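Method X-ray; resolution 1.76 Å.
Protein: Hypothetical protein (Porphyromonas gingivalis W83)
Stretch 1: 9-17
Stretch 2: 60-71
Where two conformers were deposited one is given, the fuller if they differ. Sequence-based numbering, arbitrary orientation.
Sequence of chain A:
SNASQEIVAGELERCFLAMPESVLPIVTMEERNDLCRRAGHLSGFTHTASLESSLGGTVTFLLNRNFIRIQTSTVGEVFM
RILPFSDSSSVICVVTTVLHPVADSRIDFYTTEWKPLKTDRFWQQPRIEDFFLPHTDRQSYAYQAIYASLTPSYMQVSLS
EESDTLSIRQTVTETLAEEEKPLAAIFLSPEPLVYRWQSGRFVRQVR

Stretch 1 9-17: AGELERCFL
Stretch 2 (60-71) TFLLNRNFIRIQ

The first turns of a helix pack through two apolar side chains, L12 and F16, against one face of a β-hairpin, and two waters tie the helix's first turn to the hairpin's turn.

Stretch 1 enters through A9 and G10, with G10 at the N-cap position (phi/psi -73/177). Residues 11-17 are helical, with phi near -60° and psi near -45°. The i to i+4 bonds run R14 N to G10 O (3.1 Å), C15 N to E11 O (3.0 Å), F16 N to L12 O (2.8 Å) and L17 N to E13 O (3.0 Å). R14 NH1 also donates to A9 O at 3.3 Å, folding that side chain back along the entry.

Stretch 2 is an antiparallel hairpin. Its paired residues are T60 with Q71, L62 with R69, and N64 with F67. Each pair forms two backbone bonds: T60 N to Q71 O 3.1 Å and Q71 N to T60 O 3.0 Å; L62 N to R69 O 2.7 Å and R69 N to L62 O 3.0 Å; N64 N to F67 O 2.9 Å and F67 N to N64 O 3.3 Å. R65 (-55/-29) and N66 (-110/-3) make the turn. N66 N donates to N64 OD1 at 2.9 Å, nearly linear, which braces it.

The helix axis runs 45° from strand 67-71 and 135° from strand 60-64. The closest approaches are 9.3 and 9.8 Å. The nearest CA atoms are those of G10 and R65, 6.2 Å apart, so the helix start lies by the turn.

L12 and F16 are one helical turn apart and both point toward the hairpin. L12 (t, p) sits by the turn. Its CD2 lies 3.4 Å from F67 N and 3.9 Å from I68 CG1, and its CB is 3.7 Å from R65 O. The leucine thus packs on backbone as well as on an apolar side chain.

F16 (chi1 t, chi2 62°) reaches both strands. I68 (m, t) lays its CD1 over one face of the ring, 3.7 Å from the centroid and 22° off the normal, a CH-pi contact. F61 (chi1 m) meets the ring at its edge, with F61 CE1 4.1 Å from F16 CZ. L63 (m, t) brings CD2 to 4.0 Å from F16 CE2, and I70 (m, t) places CD1 4.3 Å from F16 CE1. These contacts are apolar, and F16 and its four partners are buried.

R65 is exposed and extended (chi1 to chi3 all t, chi4 77°). Its guanidinium lies with one face over G10, with NH2 of R65 3.4 Å from CA of G10. An ideal CB on G10 would be only 3.0 Å from NE of R65, so the bare glycine leaves room for the arginine.

No direct hydrogen bond crosses between the stretches. Water 1 accepts from L12 N (3.1 Å) and donates to R65 O (2.7 Å). Water 2 accepts from E13 N (2.9 Å) and donates to the same R65 O (3.0 Å). Helix-start amides lack partners within the helix, and these waters satisfy two of them.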

# COMPACT_ATOMS: atom_id res chain seq x y z
N ALA A 9 19.48 10.24 12.95
CA ALA A 9 18.21 9.65 12.43
C ALA A 9 17.74 10.42 11.19
O ALA A 9 17.76 11.69 11.16
CB ALA A 9 17.12 9.69 13.51
N GLY A 10 17.32 9.66 10.19
CA GLY A 10 16.68 10.18 9.00
C GLY A 10 15.28 10.63 9.31
O GLY A 10 14.78 10.42 10.41
N GLU A 11 14.61 11.18 8.30
CA GLU A 11 13.30 11.76 8.51
C GLU A 11 12.22 10.70 8.80
O GLU A 11 11.35 10.92 9.65
CB GLU A 11 12.91 12.62 7.32
CG GLU A 11 11.65 13.36 7.52
CD GLU A 11 11.38 14.35 6.47
OE1 GLU A 11 11.83 14.17 5.29
OE2 GLU A 11 10.68 15.32 6.79
N LEU A 12 12.30 9.54 8.14
CA LEU A 12 11.29 8.50 8.33
C LEU A 12 11.38 7.99 9.76
O LEU A 12 10.34 7.83 10.43
CB LEU A 12 11.42 7.36 7.33
CG LEU A 12 10.40 6.23 7.51
CD1 LEU A 12 8.99 6.80 7.28
CD2 LEU A 12 10.72 5.07 6.53
N GLU A 13 12.61 7.74 10.22
CA GLU A 13 12.86 7.33 11.62
C GLU A 13 12.28 8.32 12.64
O GLU A 13 11.58 7.94 13.58
CB GLU A 13 14.33 7.13 11.88
CG GLU A 13 14.70 7.10 13.36
CD GLU A 13 16.09 6.61 13.68
OE1 GLU A 13 16.90 6.34 12.77
OE2 GLU A 13 16.40 6.51 14.90
N ARG A 14 12.53 9.61 12.41
CA ARG A 14 11.97 10.67 13.26
C ARG A 14 10.46 10.60 13.33
O ARG A 14 9.87 10.62 14.40
CB ARG A 14 12.38 12.04 12.74
CG ARG A 14 13.88 12.25 12.67
CD ARG A 14 14.24 13.71 12.92
NE ARG A 14 13.83 14.59 11.83
CZ ARG A 14 14.48 14.72 10.66
NH1 ARG A 14 15.57 14.00 10.40
NH2 ARG A 14 14.01 15.56 9.74
N CYS A 15 9.83 10.50 12.17
CA CYS A 15 8.35 10.47 12.09
C CYS A 15 7.77 9.24 12.74
O CYS A 15 6.76 9.32 13.47
CB CYS A 15 7.91 10.58 10.62
SG CYS A 15 8.32 12.13 9.85
N PHE A 16 8.41 8.09 12.50
CA PHE A 16 8.00 6.83 13.10
C PHE A 16 8.05 6.87 14.62
O PHE A 16 7.14 6.38 15.33
CB PHE A 16 8.89 5.70 12.62
CG PHE A 16 8.42 4.35 13.03
CD1 PHE A 16 7.21 3.88 12.61
CD2 PHE A 16 9.25 3.51 13.78
CE1 PHE A 16 6.78 2.61 12.95
CE2 PHE A 16 8.82 2.23 14.11
CZ PHE A 16 7.58 1.79 13.71
N LEU A 17 9.13 7.44 15.16
CA LEU A 17 9.29 7.49 16.60
C LEU A 17 8.20 8.41 17.22
O LEU A 17 7.69 8.12 18.31
CB LEU A 17 10.66 8.03 16.94
CG LEU A 17 11.87 7.12 16.74
CD1 LEU A 17 13.15 7.92 16.89
CD2 LEU A 17 11.85 5.98 17.77
N THR A 60 5.48 -8.11 12.95
CA THR A 60 6.86 -8.09 12.47
C THR A 60 7.17 -6.75 11.82
O THR A 60 6.34 -6.16 11.11
CB THR A 60 7.10 -9.22 11.49
OG1 THR A 60 6.30 -9.02 10.32
CG2 THR A 60 6.72 -10.55 12.13
N PHE A 61 8.40 -6.30 12.00
CA PHE A 61 8.86 -5.04 11.45
C PHE A 61 10.07 -5.25 10.56
O PHE A 61 10.96 -6.02 10.92
CB PHE A 61 9.27 -4.10 12.59
CG PHE A 61 8.15 -3.67 13.50
CD1 PHE A 61 7.43 -2.52 13.23
CD2 PHE A 61 7.81 -4.43 14.60
CE1 PHE A 61 6.41 -2.13 14.08
CE2 PHE A 61 6.79 -4.03 15.43
CZ PHE A 61 6.09 -2.88 15.14
N LEU A 62 10.07 -4.59 9.40
CA LEU A 62 11.26 -4.32 8.63
C LEU A 62 11.51 -2.82 8.73
O LEU A 62 10.69 -2.04 8.28
CB LEU A 62 11.11 -4.72 7.17
CG LEU A 62 10.90 -6.22 6.92
CD1 LEU A 62 10.78 -6.45 5.42
CD2 LEU A 62 12.03 -7.04 7.52
N LEU A 63 12.62 -2.45 9.37
CA LEU A 63 12.98 -1.06 9.65
C LEU A 63 14.19 -0.66 8.81
O LEU A 63 15.28 -1.14 9.03
CB LEU A 63 13.29 -0.87 11.14
CG LEU A 63 12.17 -1.26 12.12
CD1 LEU A 63 12.71 -1.21 13.55
CD2 LEU A 63 10.93 -0.37 12.01
N ASN A 64 13.96 0.23 7.85
CA ASN A 64 15.01 0.75 6.99
C ASN A 64 14.90 2.30 6.98
O ASN A 64 13.84 2.86 7.21
CB ASN A 64 14.85 0.11 5.59
CG ASN A 64 15.91 0.55 4.59
OD1 ASN A 64 15.98 1.72 4.21
ND2 ASN A 64 16.71 -0.41 4.12
N ARG A 65 16.03 2.97 6.76
CA ARG A 65 16.08 4.45 6.73
C ARG A 65 15.10 5.04 5.73
O ARG A 65 14.64 6.19 5.91
CB ARG A 65 17.50 4.95 6.42
CG ARG A 65 17.70 6.45 6.66
CD ARG A 65 18.94 7.00 6.00
NE ARG A 65 19.18 8.40 6.36
CZ ARG A 65 19.69 8.80 7.52
NH1 ARG A 65 20.07 7.91 8.43
NH2 ARG A 65 19.87 10.10 7.74
N ASN A 66 14.81 4.30 4.67
CA ASN A 66 13.91 4.75 3.62
C ASN A 66 12.56 4.08 3.50
O ASN A 66 11.74 4.51 2.69
CB ASN A 66 14.62 4.72 2.28
CG ASN A 66 15.80 5.67 2.26
OD1 ASN A 66 16.91 5.27 1.93
ND2 ASN A 66 15.57 6.92 2.64
N PHE A 67 12.29 3.07 4.31
CA PHE A 67 10.94 2.49 4.35
C PHE A 67 10.78 1.61 5.61
O PHE A 67 11.77 1.06 6.14
CB PHE A 67 10.71 1.63 3.10
CG PHE A 67 11.61 0.40 3.03
CD1 PHE A 67 11.20 -0.80 3.61
CD2 PHE A 67 12.83 0.44 2.38
CE1 PHE A 67 12.01 -1.90 3.59
CE2 PHE A 67 13.67 -0.73 2.37
CZ PHE A 67 13.24 -1.86 2.96
N ILE A 68 9.54 1.49 6.08
CA ILE A 68 9.17 0.58 7.15
C ILE A 68 8.02 -0.30 6.63
O ILE A 68 7.03 0.22 6.09
CB ILE A 68 8.72 1.38 8.40
CG1 ILE A 68 9.95 2.12 8.99
CG2 ILE A 68 7.98 0.48 9.39
CD1 ILE A 68 9.62 3.12 9.99
N ARG A 69 8.15 -1.61 6.81
CA ARG A 69 7.13 -2.56 6.38
C ARG A 69 6.78 -3.39 7.58
O ARG A 69 7.67 -4.03 8.19
CB ARG A 69 7.63 -3.43 5.21
CG ARG A 69 6.54 -4.38 4.62
CD ARG A 69 7.09 -5.32 3.55
NE ARG A 69 7.70 -4.72 2.36
CZ ARG A 69 7.05 -4.25 1.30
NH1 ARG A 69 5.71 -4.16 1.26
NH2 ARG A 69 7.76 -3.78 0.30
N ILE A 70 5.52 -3.33 7.95
CA ILE A 70 4.98 -4.02 9.10
C ILE A 70 3.93 -5.08 8.67
O ILE A 70 3.04 -4.80 7.85
CB ILE A 70 4.33 -2.99 10.02
CG1 ILE A 70 5.30 -1.82 10.27
CG2 ILE A 70 3.98 -3.60 11.31
CD1 ILE A 70 4.72 -0.75 11.14
N GLN A 71 4.03 -6.29 9.21
CA GLN A 71 3.00 -7.28 9.03
C GLN A 71 2.27 -7.47 10.34
O GLN A 71 2.90 -7.63 11.39
CB GLN A 71 3.58 -8.63 8.60
CG GLN A 71 4.48 -8.53 7.32
CD GLN A 71 3.76 -8.06 6.05
OE1 GLN A 71 4.40 -7.49 5.14
NE2 GLN A 71 2.45 -8.29 5.97
O HOH W 1 14.21 8.84 5.85
O HOH W 2 14.97 7.44 8.58